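Glutathione s-transferase (Agrobacterium tumefaciens, PDB 2YCD) probably conjugates glutathione to electrophilic compounds, as a bacterial member of the glutathione transferase superfamily that may take part in herbicide detoxification. Local coordinates at residues P211-K214 against R215-A219; A219-A222 against V223-A226. All coordinates share one frame; numbering follows the deposited sequence.

Contact 1 of 2, residues P211-K214 against R215-A219; sequences PAFK and RAFDA
The first turns of the C-terminal helix 211-225 bring Lys214 and Asp218 together as an i to i+4 salt bridge, on a helix whose other sides carry Phe213, Phe217 and Arg215. Lys214 NZ lies 3.1 Å from Asp218 OD2, on the syn lone pair of that oxygen. A second, weak bond runs from Lys214 NZ to Asp218 OD1 at 3.4 Å. The ammonium group therefore spans both carboxylate oxygens. The lysine chain is extended through its first three torsions and bends only at the last (chi4 51°), which turns NZ toward the carboxylate.

Arg215 reaches back along the helix. Its CG stands beside the backbone N (chi1 -67°), and a bend at chi3 lays the guanidinium over the first residues. One face of the group meets Ala212 CA and Pro211 O, both offset toward its rim. Arg215 NH2 is 3.6 Å from Ala212 CB, and Arg215 NH1 is 3.7 Å from Pro211 CB. These are packing contacts. The charge itself is met by Glu43, through a salt bridge from Arg215 NE.

Phe213 and Phe217 run side by side and point the same way. Phe213 CE1 touches Phe217 CD2 at 4.0 Å; the two ring planes are nearly parallel. Beneath the side chains, regular i to i+4 backbone bonds join the two segments. The shortest runs from Phe217 N to Phe213 O at 2.8 Å.

The helix packs on helix 35-45 of the thioredoxin-like domain. Ala212 touches Glu43 and Glu44, and Phe213 meets Met36 and makes an edge-to-face ring contact with Trp40. Arg186, in the loop after helix 176-185, touches both phenylalanines.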
ATOM      1  N   PRO A 211      20.123  15.269  -7.477  1.00  9.85           N
ATOM      2  CA  PRO A 211      21.388  14.524  -7.391  1.00 11.06           C
ATOM      3  C   PRO A 211      21.290  13.198  -6.641  1.00  8.59           C
ATOM      4  O   PRO A 211      21.983  12.240  -7.015  1.00  9.80           O
ATOM      5  CB  PRO A 211      22.328  15.496  -6.653  1.00 12.93           C
ATOM      6  CG  PRO A 211      21.695  16.841  -6.828  1.00 23.30           C
ATOM      7  CD  PRO A 211      20.225  16.643  -6.960  1.00 11.22           C
ATOM      8  N   ALA A 212      20.454  13.126  -5.606  1.00  9.14           N
ATOM      9  CA  ALA A 212      20.289  11.848  -4.897  1.00  8.81           C
ATOM     10  C   ALA A 212      19.658  10.785  -5.789  1.00  8.09           C
ATOM     11  O   ALA A 212      19.971   9.605  -5.643  1.00  8.36           O
ATOM     12  CB  ALA A 212      19.444  12.035  -3.630  1.00  9.87           C
ATOM     13  N   PHE A 213      18.746  11.187  -6.675  1.00  8.68           N
ATOM     14  CA  PHE A 213      18.165  10.227  -7.602  1.00  7.59           C
ATOM     15  C   PHE A 213      19.272   9.648  -8.494  1.00  8.91           C
ATOM     16  O   PHE A 213      19.342   8.430  -8.700  1.00  8.94           O
ATOM     17  CB  PHE A 213      17.091  10.859  -8.491  1.00  7.81           C
ATOM     18  CG  PHE A 213      16.468   9.879  -9.465  1.00  8.91           C
ATOM     19  CD1 PHE A 213      17.081   9.577 -10.680  1.00  9.51           C
ATOM     20  CD2 PHE A 213      15.286   9.230  -9.132  1.00  9.60           C
ATOM     21  CE1 PHE A 213      16.495   8.635 -11.549  1.00  9.55           C
ATOM     22  CE2 PHE A 213      14.706   8.312  -9.996  1.00 10.67           C
ATOM     23  CZ  PHE A 213      15.306   8.021 -11.206  1.00  9.58           C
ATOM     24  N   LYS A 214      20.149  10.509  -9.008  1.00  9.67           N
ATOM     25  CA  LYS A 214      21.220  10.060  -9.886  1.00  8.29           C
ATOM     26  C   LYS A 214      22.187   9.146  -9.145  1.00  8.52           C
ATOM     27  O   LYS A 214      22.652   8.152  -9.711  1.00 10.39           O
ATOM     28  CB  LYS A 214      21.968  11.255 -10.488  1.00 12.70           C
ATOM     29  CG  LYS A 214      23.175  10.823 -11.310  1.00 21.59           C
ATOM     30  CD  LYS A 214      23.768  11.963 -12.113  1.00 29.19           C
ATOM     31  CE  LYS A 214      25.004  11.495 -12.866  1.00 37.70           C
ATOM     32  NZ  LYS A 214      24.715  10.246 -13.632  1.00 35.75           N
ATOM     33  N   ARG A 215      22.493   9.459  -7.887  1.00  8.11           N
ATOM     34  CA  ARG A 215      23.391   8.575  -7.135  1.00  9.90           C
ATOM     35  C   ARG A 215      22.765   7.195  -6.946  1.00  8.72           C
ATOM     36  O   ARG A 215      23.424   6.167  -7.085  1.00 10.70           O
ATOM     37  CB  ARG A 215      23.805   9.185  -5.788  1.00  9.92           C
ATOM     38  CG  ARG A 215      24.703  10.431  -5.899  1.00 10.50           C
ATOM     39  CD  ARG A 215      25.257  10.887  -4.566  1.00 13.16           C
ATOM     40  NE  ARG A 215      24.240  11.232  -3.575  1.00 13.22           N
ATOM     41  CZ  ARG A 215      23.731  12.448  -3.393  1.00 12.37           C
ATOM     42  NH1 ARG A 215      24.127  13.469  -4.142  1.00 15.21           N
ATOM     43  NH2 ARG A 215      22.824  12.659  -2.440  1.00 14.66           N
ATOM     44  N   ALA A 216      21.482   7.158  -6.618  1.00  8.69           N
ATOM     45  CA  ALA A 216      20.784   5.877  -6.488  1.00  9.31           C
ATOM     46  C   ALA A 216      20.702   5.131  -7.816  1.00  8.52           C
ATOM     47  O   ALA A 216      20.936   3.937  -7.867  1.00  9.04           O
ATOM     48  CB  ALA A 216      19.394   6.093  -5.898  1.00  9.03           C
ATOM     49  N   PHE A 217      20.374   5.846  -8.885  1.00  9.03           N
ATOM     50  CA  PHE A 217      20.238   5.233 -10.197  1.00 10.41           C
ATOM     51  C   PHE A 217      21.570   4.656 -10.670  1.00 11.20           C
ATOM     52  O   PHE A 217      21.621   3.539 -11.193  1.00 10.27           O
ATOM     53  CB  PHE A 217      19.711   6.259 -11.209  1.00 10.46           C
ATOM     54  CG  PHE A 217      19.405   5.665 -12.557  1.00  9.23           C
ATOM     55  CD1 PHE A 217      20.399   5.530 -13.515  1.00 13.14           C
ATOM     56  CD2 PHE A 217      18.121   5.238 -12.852  1.00 13.07           C
ATOM     57  CE1 PHE A 217      20.106   4.963 -14.759  1.00 13.05           C
ATOM     58  CE2 PHE A 217      17.833   4.676 -14.083  1.00 13.30           C
ATOM     59  CZ  PHE A 217      18.824   4.545 -15.031  1.00 14.40           C
ATOM     60  N   ASP A 218      22.654   5.407 -10.495  1.00 10.24           N
ATOM     61  CA  ASP A 218      23.970   4.928 -10.931  1.00 10.36           C
ATOM     62  C   ASP A 218      24.376   3.682 -10.147  1.00 11.36           C
ATOM     63  O   ASP A 218      25.043   2.786 -10.677  1.00 12.41           O
ATOM     64  CB  ASP A 218      25.038   6.011 -10.765  1.00 10.88           C
ATOM     65  CG  ASP A 218      24.888   7.156 -11.761  1.00 11.89           C
ATOM     66  OD1 ASP A 218      24.028   7.077 -12.662  1.00 16.01           O
ATOM     67  OD2 ASP A 218      25.638   8.138 -11.609  1.00 16.98           O
ATOM     68  N   ALA A 219      23.977   3.606  -8.878  1.00  9.52           N
ATOM     69  CA  ALA A 219      24.324   2.441  -8.082  1.00  9.49           C
ATOM     70  C   ALA A 219      23.582   1.176  -8.510  1.00 11.58           C
ATOM     71  O   ALA A 219      24.194   0.103  -8.602  1.00 11.81           O
ATOM     72  CB  ALA A 219      24.156   2.730  -6.576  1.00 11.91           C
TER

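Contact 2 of 2, residues A219-A222 against V223-A226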
ATOM      1  N   ALA A 219      23.977   3.606  -8.878  1.00  9.52           N
ATOM      2  CA  ALA A 219      24.324   2.441  -8.082  1.00  9.49           C
ATOM      3  C   ALA A 219      23.582   1.176  -8.510  1.00 11.58           C
ATOM      4  O   ALA A 219      24.194   0.103  -8.602  1.00 11.81           O
ATOM      5  CB  ALA A 219      24.156   2.730  -6.576  1.00 11.91           C
ATOM      6  N   GLN A 220      22.283   1.265  -8.795  1.00 10.55           N
ATOM      7  CA  GLN A 220      21.589   0.080  -9.293  1.00 11.03           C
ATOM      8  C   GLN A 220      22.133  -0.311 -10.678  1.00 12.62           C
ATOM      9  O   GLN A 220      22.236  -1.492 -11.000  1.00 12.22           O
ATOM     10  CB  GLN A 220      20.055   0.252  -9.279  1.00 10.87           C
ATOM     11  CG  GLN A 220      19.491   1.368 -10.173  1.00 10.64           C
ATOM     12  CD  GLN A 220      19.329   0.944 -11.629  1.00 12.62           C
ATOM     13  OE1 GLN A 220      18.938  -0.193 -11.921  1.00 14.14           O
ATOM     14  NE2 GLN A 220      19.588   1.876 -12.550  1.00 11.95           N
ATOM     15  N   LEU A 221      22.528   0.680 -11.465  1.00 10.64           N
ATOM     16  CA  LEU A 221      23.043   0.407 -12.806  1.00 12.39           C
ATOM     17  C   LEU A 221      24.379  -0.334 -12.699  1.00 14.78           C
ATOM     18  O   LEU A 221      24.639  -1.248 -13.487  1.00 16.15           O
ATOM     19  CB  LEU A 221      23.151   1.711 -13.613  1.00 11.06           C
ATOM     20  CG  LEU A 221      23.717   1.592 -15.032  1.00 14.69           C
ATOM     21  CD1 LEU A 221      22.874   0.664 -15.894  1.00 17.06           C
ATOM     22  CD2 LEU A 221      23.810   2.978 -15.664  1.00 18.97           C
ATOM     23  N   ALA A 222      25.193   0.013 -11.697  1.00 13.36           N
ATOM     24  CA  ALA A 222      26.489  -0.643 -11.483  1.00 15.74           C
ATOM     25  C   ALA A 222      26.318  -2.107 -11.092  1.00 15.50           C
ATOM     26  O   ALA A 222      27.136  -2.947 -11.453  1.00 15.67           O
ATOM     27  CB  ALA A 222      27.299   0.088 -10.430  1.00 15.07           C
ATOM     28  N   VAL A 223      25.269  -2.421 -10.337  1.00 13.29           N
ATOM     29  CA  VAL A 223      24.975  -3.809 -10.035  1.00 15.02           C
ATOM     30  C   VAL A 223      24.648  -4.542 -11.335  1.00 17.42           C
ATOM     31  O   VAL A 223      25.126  -5.650 -11.563  1.00 19.14           O
ATOM     32  CB  VAL A 223      23.794  -3.956  -9.026  1.00 12.18           C
ATOM     33  CG1 VAL A 223      23.401  -5.431  -8.880  1.00 15.55           C
ATOM     34  CG2 VAL A 223      24.194  -3.390  -7.684  1.00 13.70           C
ATOM     35  N   PHE A 224      23.853  -3.898 -12.190  1.00 15.10           N
ATOM     36  CA  PHE A 224      23.429  -4.454 -13.477  1.00 19.21           C
ATOM     37  C   PHE A 224      24.605  -4.727 -14.415  1.00 23.59           C
ATOM     38  O   PHE A 224      24.642  -5.758 -15.084  1.00 22.22           O
ATOM     39  CB  PHE A 224      22.438  -3.493 -14.151  1.00 16.36           C
ATOM     40  CG  PHE A 224      21.969  -3.943 -15.514  1.00 20.75           C
ATOM     41  CD1 PHE A 224      21.070  -4.985 -15.641  1.00 26.29           C
ATOM     42  CD2 PHE A 224      22.416  -3.309 -16.662  1.00 21.80           C
ATOM     43  CE1 PHE A 224      20.634  -5.398 -16.889  1.00 24.45           C
ATOM     44  CE2 PHE A 224      21.985  -3.715 -17.912  1.00 24.42           C
ATOM     45  CZ  PHE A 224      21.090  -4.763 -18.026  1.00 24.56           C
ATOM     46  N   THR A 225      25.559  -3.800 -14.457  1.00 19.48           N
ATOM     47  CA  THR A 225      26.659  -3.876 -15.420  1.00 26.69           C
ATOM     48  C   THR A 225      27.887  -4.549 -14.826  1.00 35.58           C
ATOM     49  O   THR A 225      28.915  -4.671 -15.495  1.00 48.21           O
ATOM     50  CB  THR A 225      27.068  -2.489 -15.951  1.00 26.59           C
ATOM     51  OG1 THR A 225      27.595  -1.696 -14.882  1.00 27.62           O
ATOM     52  CG2 THR A 225      25.879  -1.774 -16.573  1.00 24.88           C
ATOM     53  N   ALA A 226      27.785  -4.976 -13.570  1.00 32.35           N
ATOM     54  CA  ALA A 226      28.909  -5.608 -12.882  1.00 36.25           C
ATOM     55  C   ALA A 226      29.387  -6.845 -13.636  1.00 46.54           C
ATOM     56  O   ALA A 226      29.350  -7.958 -13.109  1.00 44.04           O
ATOM     57  CB  ALA A 226      28.526  -5.969 -11.446  1.00 35.71           C
TER
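Leu221 O receives two bonds from Thr225. The backbone Thr225 N donates to Leu221 O at 2.9 Å and lies in the carbonyl plane. The hydroxyl adds a weak bond, with Thr225 OG1 at 3.3 Å from Leu221 O. This second bond depends on the side-chain torsion: OG1 sits between the backbone N and the carbonyl carbon (chi1 65°), where it can turn back to the carbonyl one turn earlier. The same rotation puts the methyl CG2 beside the backbone N, facing the leucine.

Leu221 CD1 makes the apolar contacts to Thr225 and Phe224. It lies 3.9 Å from Thr225 CG2 and 4.1 Å from Phe224 CD2. One methyl group thus meets the side chains three and four residues ahead. The leucine runs at a slant to both, and CD1 approaches the phenyl ring obliquely. The Phe224 ring leads away from the earlier turn, and only its CD2 side comes near the leucine.

Val223 belongs to another side of the helix. Its CG2 rests 3.6 Å from Ala219 O, the carbonyl that accepts Val223 N at 3.2 Å. Phe224 N bonds to Gln220 O in the same i to i+4 pattern. The amide of Gln220 points elsewhere: NE2 bonds to Phe217 O, one turn back, and to Gly29 O. Gln220 also touches Asp27, a residue of the ligand pocket, so it joins this helix to the loop beside the bound S-(p-nitrobenzyl)glutathione.

Ala219, Gln220 and Val223 lie against Arg39 of helix 35-45, while Ala222, Phe224 and Thr225 are exposed. A threonine hydroxyl bonded to the carbonyl four residues earlier is a familiar feature of alpha helices. Here the bond is weak and lies near the end of the C-terminal helix, which lies against the thioredoxin-like domain.

Contact 1 and contact 2 follow one another along helix 211-225, the last helix of the chain. They share Ala219, and their centres are about 11 Å apart. Contact 1 comes first and is partly buried. Contact 2 lies at the surface, its centre about 17 Å from the centre of the chain, at the end of the modelled residues. Both pack on helix 35-45, so the C-terminal helix runs along a helix of the N-terminal thioredoxin-like domain. Neither touches the other subunit. The side chains of Phe217 and Gln220 lie about 11 and 9 Å from a bound S-(p-nitrobenzyl)glutathione.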